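Local structure of TRAS1 ORF2p (Bombyx mori, 1WDU) at residues 20-31 with 44-55. The protein probably nicks telomeric target DNA through this N-terminal endonuclease domain, as part of a longer protein that also carries reverse transcriptase in a telomere-specific non-LTR retrotransposon. The protein carries 1 engineered substitution. Residues are numbered along the deposited sequence; the frame is centred on the assembly and turned at random.
Sequences YRVLQANLQRKK and RKAAIALIQEPY
The Lys31 chain crosses obliquely over one face of the Tyr55 ring, CG 3.4 Å from the centroid and 14° off the ring normal, a CH-pi contact that suits a long aliphatic chain. Tyr55 turns this face to the lysine because its CG stands anti to the main-chain N (chi1 161°), while its CD2 edge meets Arg29 O. Replacing Tyr55 by an alanine is likely to leave the Lys31 methylenes without their ring, free to turn. Nearby, Glu53 O accepts from Arg29 N at 2.6 Å, and Glu53 OE2 sits 3.1 Å from Arg29 NH1, over the guanidinium face, so charge alone pairs them; a bound phosphate, probably from the crystallisation liquor, lies about 3 Å from the Glu53 side chain. Asn26, whose short amide can reach the main chain two residues on, closes an Asx turn, OD1 accepting from Gln28 N at 2.9 Å. Strands 20-26 and 48-52 run parallel at 14°, and Arg21 O accepts from both Ala47 N and Ile48 N. Val22 CG1 packs on Leu50 CG at 3.8 Å, on the face that Ile48 and Leu50 turn to strand 116-123; on the other, Leu23 rests on Ala46 and on helix 31-44, the crossover of this beta-alpha-beta unit. Strands 237-241 and 83-87 flank the pair.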
ATOM      1  N   TYR A  20      -8.732   0.141  13.137  1.00 51.15           N
ATOM      2  CA  TYR A  20      -8.570   1.038  11.999  1.00 47.54           C
ATOM      3  C   TYR A  20      -8.377   0.149  10.776  1.00 45.11           C
ATOM      4  O   TYR A  20      -7.318  -0.445  10.604  1.00 45.54           O
ATOM      5  CB  TYR A  20      -7.340   1.925  12.168  1.00 47.50           C
ATOM      6  CG  TYR A  20      -7.541   3.077  13.114  1.00 49.33           C
ATOM      7  CD1 TYR A  20      -7.366   2.918  14.489  1.00 50.31           C
ATOM      8  CD2 TYR A  20      -7.938   4.328  12.638  1.00 50.46           C
ATOM      9  CE1 TYR A  20      -7.583   3.981  15.367  1.00 51.86           C
ATOM     10  CE2 TYR A  20      -8.158   5.393  13.501  1.00 51.41           C
ATOM     11  CZ  TYR A  20      -7.981   5.215  14.863  1.00 52.27           C
ATOM     12  OH  TYR A  20      -8.209   6.268  15.719  1.00 53.46           O
ATOM     13  N   ARG A  21      -9.399   0.045   9.937  1.00 42.43           N
ATOM     14  CA  ARG A  21      -9.304  -0.790   8.748  1.00 40.81           C
ATOM     15  C   ARG A  21      -8.602  -0.080   7.591  1.00 38.01           C
ATOM     16  O   ARG A  21      -8.857   1.098   7.315  1.00 34.76           O
ATOM     17  CB  ARG A  21     -10.697  -1.242   8.305  1.00 44.27           C
ATOM     18  CG  ARG A  21     -11.450  -2.042   9.352  1.00 49.36           C
ATOM     19  CD  ARG A  21     -12.717  -2.661   8.773  1.00 53.33           C
ATOM     20  NE  ARG A  21     -13.395  -3.528   9.737  1.00 56.58           N
ATOM     21  CZ  ARG A  21     -13.993  -3.095  10.843  1.00 59.11           C
ATOM     22  NH1 ARG A  21     -14.005  -1.798  11.134  1.00 59.92           N
ATOM     23  NH2 ARG A  21     -14.582  -3.961  11.659  1.00 59.09           N
ATOM     24  N   VAL A  22      -7.718  -0.808   6.918  1.00 34.88           N
ATOM     25  CA  VAL A  22      -6.976  -0.258   5.788  1.00 32.52           C
ATOM     26  C   VAL A  22      -7.264  -0.999   4.482  1.00 32.17           C
ATOM     27  O   VAL A  22      -7.293  -2.232   4.449  1.00 30.26           O
ATOM     28  CB  VAL A  22      -5.448  -0.330   6.035  1.00 31.75           C
ATOM     29  CG1 VAL A  22      -4.694   0.252   4.830  1.00 31.43           C
ATOM     30  CG2 VAL A  22      -5.085   0.415   7.314  1.00 31.51           C
ATOM     31  N   LEU A  23      -7.459  -0.245   3.402  1.00 32.27           N
ATOM     32  CA  LEU A  23      -7.696  -0.842   2.085  1.00 32.54           C
ATOM     33  C   LEU A  23      -6.456  -0.643   1.198  1.00 31.33           C
ATOM     34  O   LEU A  23      -5.849   0.422   1.212  1.00 33.05           O
ATOM     35  CB  LEU A  23      -8.906  -0.184   1.403  1.00 31.27           C
ATOM     36  CG  LEU A  23     -10.252  -0.158   2.141  1.00 33.20           C
ATOM     37  CD1 LEU A  23     -11.280   0.547   1.266  1.00 29.69           C
ATOM     38  CD2 LEU A  23     -10.711  -1.581   2.472  1.00 29.94           C
ATOM     39  N   GLN A  24      -6.069  -1.665   0.444  1.00 30.19           N
ATOM     40  CA  GLN A  24      -4.924  -1.544  -0.460  1.00 29.50           C
ATOM     41  C   GLN A  24      -5.415  -1.933  -1.851  1.00 29.62           C
ATOM     42  O   GLN A  24      -5.911  -3.038  -2.039  1.00 30.38           O
ATOM     43  CB  GLN A  24      -3.773  -2.472  -0.046  1.00 28.07           C
ATOM     44  CG  GLN A  24      -2.501  -2.289  -0.896  1.00 25.37           C
ATOM     45  CD  GLN A  24      -1.371  -3.220  -0.481  1.00 24.29           C
ATOM     46  OE1 GLN A  24      -0.996  -3.263   0.689  1.00 23.40           O
ATOM     47  NE2 GLN A  24      -0.820  -3.970  -1.444  1.00 21.72           N
ATOM     48  N   ALA A  25      -5.276  -1.038  -2.826  1.00 30.68           N
ATOM     49  CA  ALA A  25      -5.748  -1.348  -4.170  1.00 31.83           C
ATOM     50  C   ALA A  25      -5.127  -0.537  -5.294  1.00 31.97           C
ATOM     51  O   ALA A  25      -4.883   0.666  -5.162  1.00 31.84           O
ATOM     52  CB  ALA A  25      -7.270  -1.197  -4.227  1.00 31.37           C
ATOM     53  N   ASN A  26      -4.883  -1.226  -6.402  1.00 31.82           N
ATOM     54  CA  ASN A  26      -4.343  -0.622  -7.603  1.00 33.35           C
ATOM     55  C   ASN A  26      -5.558  -0.438  -8.504  1.00 34.16           C
ATOM     56  O   ASN A  26      -6.084  -1.396  -9.058  1.00 33.99           O
ATOM     57  CB  ASN A  26      -3.332  -1.548  -8.282  1.00 32.71           C
ATOM     58  CG  ASN A  26      -2.809  -0.972  -9.591  1.00 34.23           C
ATOM     59  OD1 ASN A  26      -3.447  -0.105 -10.195  1.00 35.71           O
ATOM     60  ND2 ASN A  26      -1.654  -1.453 -10.040  1.00 31.90           N
ATOM     61  N   LEU A  27      -5.995   0.805  -8.628  1.00 37.33           N
ATOM     62  CA  LEU A  27      -7.159   1.182  -9.415  1.00 38.11           C
ATOM     63  C   LEU A  27      -6.969   1.202 -10.923  1.00 41.03           C
ATOM     64  O   LEU A  27      -7.950   1.225 -11.677  1.00 39.69           O
ATOM     65  CB  LEU A  27      -7.632   2.556  -8.953  1.00 37.59           C
ATOM     66  CG  LEU A  27      -8.468   2.619  -7.672  1.00 37.01           C
ATOM     67  CD1 LEU A  27      -8.256   1.382  -6.818  1.00 35.71           C
ATOM     68  CD2 LEU A  27      -8.115   3.899  -6.918  1.00 35.54           C
ATOM     69  N   GLN A  28      -5.712   1.210 -11.357  1.00 44.48           N
ATOM     70  CA  GLN A  28      -5.373   1.237 -12.779  1.00 47.90           C
ATOM     71  C   GLN A  28      -5.935   2.427 -13.562  1.00 48.90           C
ATOM     72  O   GLN A  28      -6.205   2.318 -14.754  1.00 49.39           O
ATOM     73  CB  GLN A  28      -5.802  -0.071 -13.450  1.00 49.48           C
ATOM     74  CG  GLN A  28      -4.879  -1.236 -13.120  1.00 53.75           C
ATOM     75  CD  GLN A  28      -5.089  -2.442 -14.018  1.00 55.88           C
ATOM     76  OE1 GLN A  28      -4.239  -3.334 -14.082  1.00 57.93           O
ATOM     77  NE2 GLN A  28      -6.225  -2.484 -14.708  1.00 55.97           N
ATOM     78  N   ARG A  29      -6.100   3.561 -12.888  1.00 51.01           N
ATOM     79  CA  ARG A  29      -6.615   4.773 -13.520  1.00 53.54           C
ATOM     80  C   ARG A  29      -8.069   4.668 -13.979  1.00 54.11           C
ATOM     81  O   ARG A  29      -8.525   5.489 -14.776  1.00 54.23           O
ATOM     82  CB  ARG A  29      -5.750   5.161 -14.726  1.00 56.48           C
ATOM     83  CG  ARG A  29      -4.263   5.305 -14.440  1.00 59.95           C
ATOM     84  CD  ARG A  29      -3.577   6.039 -15.580  1.00 64.34           C
ATOM     85  NE  ARG A  29      -2.120   5.966 -15.506  1.00 68.29           N
ATOM     86  CZ  ARG A  29      -1.418   4.855 -15.712  1.00 71.10           C
ATOM     87  NH1 ARG A  29      -2.041   3.718 -16.006  1.00 71.68           N
ATOM     88  NH2 ARG A  29      -0.092   4.878 -15.630  1.00 72.10           N
ATOM     89  N   LYS A  30      -8.793   3.664 -13.491  1.00 54.33           N
ATOM     90  CA  LYS A  30     -10.193   3.484 -13.875  1.00 55.15           C
ATOM     91  C   LYS A  30     -11.147   4.338 -13.038  1.00 55.23           C
ATOM     92  O   LYS A  30     -11.256   4.151 -11.821  1.00 55.71           O
ATOM     93  CB  LYS A  30     -10.600   2.011 -13.749  1.00 56.29           C
ATOM     94  CG  LYS A  30      -9.981   1.076 -14.775  1.00 57.88           C
ATOM     95  CD  LYS A  30     -10.532  -0.338 -14.608  1.00 59.39           C
ATOM     96  CE  LYS A  30     -10.020  -1.289 -15.691  1.00 60.77           C
ATOM     97  NZ  LYS A  30     -10.578  -2.675 -15.556  1.00 58.60           N
ATOM     98  N   LYS A  31     -11.842   5.264 -13.698  1.00 54.00           N
ATOM     99  CA  LYS A  31     -12.797   6.154 -13.037  1.00 53.16           C
ATOM    100  C   LYS A  31     -13.784   5.349 -12.201  1.00 51.74           C
ATOM    101  O   LYS A  31     -14.169   5.756 -11.110  1.00 50.72           O
ATOM    102  CB  LYS A  31     -13.572   6.963 -14.080  1.00 55.41           C
ATOM    103  CG  LYS A  31     -12.698   7.652 -15.120  1.00 59.07           C
ATOM    104  CD  LYS A  31     -13.532   8.468 -16.110  1.00 61.26           C
ATOM    105  CE  LYS A  31     -12.668   9.006 -17.248  1.00 62.67           C
ATOM    106  NZ  LYS A  31     -13.388   9.975 -18.126  1.00 63.78           N
ATOM    107  N   ARG A  44     -17.255  -0.793   4.405  1.00 47.91           N
ATOM    108  CA  ARG A  44     -16.382  -1.382   5.414  1.00 48.30           C
ATOM    109  C   ARG A  44     -16.011  -0.413   6.534  1.00 47.69           C
ATOM    110  O   ARG A  44     -15.429  -0.817   7.542  1.00 47.46           O
ATOM    111  CB  ARG A  44     -15.096  -1.884   4.769  1.00 51.23           C
ATOM    112  CG  ARG A  44     -15.220  -3.196   4.045  1.00 55.93           C
ATOM    113  CD  ARG A  44     -13.836  -3.754   3.785  1.00 61.44           C
ATOM    114  NE  ARG A  44     -13.879  -5.173   3.449  1.00 66.13           N
ATOM    115  CZ  ARG A  44     -14.359  -5.659   2.312  1.00 67.44           C
ATOM    116  NH1 ARG A  44     -14.837  -4.837   1.386  1.00 68.81           N
ATOM    117  NH2 ARG A  44     -14.367  -6.972   2.109  1.00 68.83           N
ATOM    118  N   LYS A  45     -16.351   0.860   6.356  1.00 46.92           N
ATOM    119  CA  LYS A  45     -16.025   1.882   7.343  1.00 47.82           C
ATOM    120  C   LYS A  45     -14.516   1.871   7.547  1.00 46.21           C
ATOM    121  O   LYS A  45     -14.014   1.759   8.671  1.00 45.12           O
ATOM    122  CB  LYS A  45     -16.768   1.618   8.663  1.00 50.48           C
ATOM    123  CG  LYS A  45     -18.216   2.127   8.658  1.00 52.05           C
ATOM    124  CD  LYS A  45     -19.010   1.648   9.870  1.00 54.71           C
ATOM    125  CE  LYS A  45     -19.275   0.145   9.812  1.00 56.40           C
ATOM    126  NZ  LYS A  45     -20.096  -0.333  10.968  1.00 58.00           N
ATOM    127  N   ALA A  46     -13.800   1.975   6.430  1.00 44.07           N
ATOM    128  CA  ALA A  46     -12.347   1.978   6.440  1.00 41.15           C
ATOM    129  C   ALA A  46     -11.819   3.349   6.845  1.00 38.43           C
ATOM    130  O   ALA A  46     -12.454   4.370   6.596  1.00 40.65           O
ATOM    131  CB  ALA A  46     -11.822   1.600   5.065  1.00 40.56           C
ATOM    132  N   ALA A  47     -10.657   3.369   7.481  1.00 34.33           N
ATOM    133  CA  ALA A  47     -10.054   4.625   7.894  1.00 32.52           C
ATOM    134  C   ALA A  47      -9.009   5.060   6.877  1.00 31.89           C
ATOM    135  O   ALA A  47      -8.819   6.253   6.649  1.00 30.16           O
ATOM    136  CB  ALA A  47      -9.402   4.469   9.261  1.00 29.76           C
ATOM    137  N   ILE A  48      -8.356   4.077   6.253  1.00 31.90           N
ATOM    138  CA  ILE A  48      -7.284   4.333   5.297  1.00 30.70           C
ATOM    139  C   ILE A  48      -7.351   3.511   4.004  1.00 31.56           C
ATOM    140  O   ILE A  48      -7.865   2.388   3.969  1.00 30.30           O
ATOM    141  CB  ILE A  48      -5.901   4.021   5.938  1.00 32.20           C
ATOM    142  CG1 ILE A  48      -5.710   4.823   7.235  1.00 31.19           C
ATOM    143  CG2 ILE A  48      -4.778   4.312   4.935  1.00 30.10           C
ATOM    144  CD1 ILE A  48      -5.433   6.285   7.016  1.00 32.29           C
ATOM    145  N   ALA A  49      -6.807   4.087   2.940  1.00 29.92           N
ATOM    146  CA  ALA A  49      -6.721   3.395   1.668  1.00 29.46           C
ATOM    147  C   ALA A  49      -5.323   3.673   1.104  1.00 28.66           C
ATOM    148  O   ALA A  49      -4.907   4.831   1.000  1.00 27.00           O
ATOM    149  CB  ALA A  49      -7.793   3.888   0.710  1.00 29.67           C
ATOM    150  N   LEU A  50      -4.585   2.605   0.804  1.00 27.92           N
ATOM    151  CA  LEU A  50      -3.248   2.716   0.212  1.00 26.65           C
ATOM    152  C   LEU A  50      -3.489   2.422  -1.268  1.00 26.94           C
ATOM    153  O   LEU A  50      -3.675   1.270  -1.669  1.00 27.06           O
ATOM    154  CB  LEU A  50      -2.293   1.697   0.836  1.00 24.92           C
ATOM    155  CG  LEU A  50      -2.159   1.773   2.370  1.00 23.17           C
ATOM    156  CD1 LEU A  50      -1.239   0.666   2.851  1.00 21.64           C
ATOM    157  CD2 LEU A  50      -1.629   3.123   2.800  1.00 21.13           C
ATOM    158  N   ILE A  51      -3.492   3.485  -2.065  1.00 26.84           N
ATOM    159  CA  ILE A  51      -3.788   3.414  -3.487  1.00 27.52           C
ATOM    160  C   ILE A  51      -2.613   3.501  -4.448  1.00 29.96           C
ATOM    161  O   ILE A  51      -1.587   4.107  -4.146  1.00 31.18           O
ATOM    162  CB  ILE A  51      -4.743   4.562  -3.878  1.00 27.50           C
ATOM    163  CG1 ILE A  51      -5.930   4.612  -2.921  1.00 28.83           C
ATOM    164  CG2 ILE A  51      -5.226   4.384  -5.310  1.00 29.76           C
ATOM    165  CD1 ILE A  51      -6.692   5.931  -2.991  1.00 26.52           C
ATOM    166  N   GLN A  52      -2.796   2.895  -5.619  1.00 30.72           N
ATOM    167  CA  GLN A  52      -1.817   2.946  -6.697  1.00 31.94           C
ATOM    168  C   GLN A  52      -2.606   3.199  -7.964  1.00 33.31           C
ATOM    169  O   GLN A  52      -3.713   2.675  -8.124  1.00 32.40           O
ATOM    170  CB  GLN A  52      -1.050   1.629  -6.859  1.00 32.77           C
ATOM    171  CG  GLN A  52      -0.257   1.207  -5.641  1.00 30.02           C
ATOM    172  CD  GLN A  52      -1.140   0.559  -4.609  1.00 27.76           C
ATOM    173  OE1 GLN A  52      -1.901  -0.352  -4.931  1.00 27.19           O
ATOM    174  NE2 GLN A  52      -1.046   1.017  -3.364  1.00 22.65           N
ATOM    175  N   GLU A  53      -2.046   4.016  -8.853  1.00 34.65           N
ATOM    176  CA  GLU A  53      -2.685   4.313 -10.128  1.00 36.29           C
ATOM    177  C   GLU A  53      -4.094   4.893 -10.009  1.00 36.84           C
ATOM    178  O   GLU A  53      -5.038   4.374 -10.607  1.00 37.16           O
ATOM    179  CB  GLU A  53      -2.750   3.042 -10.974  1.00 38.04           C
ATOM    180  CG  GLU A  53      -1.409   2.406 -11.254  1.00 42.88           C
ATOM    181  CD  GLU A  53      -0.771   2.933 -12.515  1.00 47.63           C
ATOM    182  OE1 GLU A  53      -0.216   4.057 -12.493  1.00 50.68           O
ATOM    183  OE2 GLU A  53      -0.835   2.221 -13.539  1.00 52.00           O
ATOM    184  N   PRO A  54      -4.262   5.969  -9.230  1.00 37.20           N
ATOM    185  CA  PRO A  54      -5.603   6.548  -9.110  1.00 39.93           C
ATOM    186  C   PRO A  54      -5.938   7.303 -10.393  1.00 43.59           C
ATOM    187  O   PRO A  54      -5.045   7.689 -11.150  1.00 43.44           O
ATOM    188  CB  PRO A  54      -5.465   7.480  -7.917  1.00 36.71           C
ATOM    189  CG  PRO A  54      -4.073   7.983  -8.082  1.00 37.07           C
ATOM    190  CD  PRO A  54      -3.291   6.726  -8.423  1.00 36.60           C
ATOM    191  N   TYR A  55      -7.221   7.507 -10.651  1.00 47.57           N
ATOM    192  CA  TYR A  55      -7.616   8.232 -11.845  1.00 52.45           C
ATOM    193  C   TYR A  55      -7.486   9.728 -11.591  1.00 54.07           C
ATOM    194  O   TYR A  55      -7.946  10.232 -10.564  1.00 53.84           O
ATOM    195  CB  TYR A  55      -9.053   7.870 -12.233  1.00 55.65           C
ATOM    196  CG  TYR A  55      -9.707   8.870 -13.155  1.00 58.89           C
ATOM    197  CD1 TYR A  55     -10.513   9.889 -12.645  1.00 60.08           C
ATOM    198  CD2 TYR A  55      -9.499   8.818 -14.534  1.00 60.90           C
ATOM    199  CE1 TYR A  55     -11.094  10.833 -13.482  1.00 62.44           C
ATOM    200  CE2 TYR A  55     -10.074   9.764 -15.383  1.00 62.45           C
ATOM    201  CZ  TYR A  55     -10.871  10.768 -14.850  1.00 62.71           C
ATOM    202  OH  TYR A  55     -11.438  11.711 -15.676  1.00 63.77           O
TER
HETATM  203  O   HOH W   1     -11.685   1.754  10.429  1.00 31.27           O
HETATM  204  O   HOH W   2      -1.480  -3.296  -3.734  1.00 34.91           O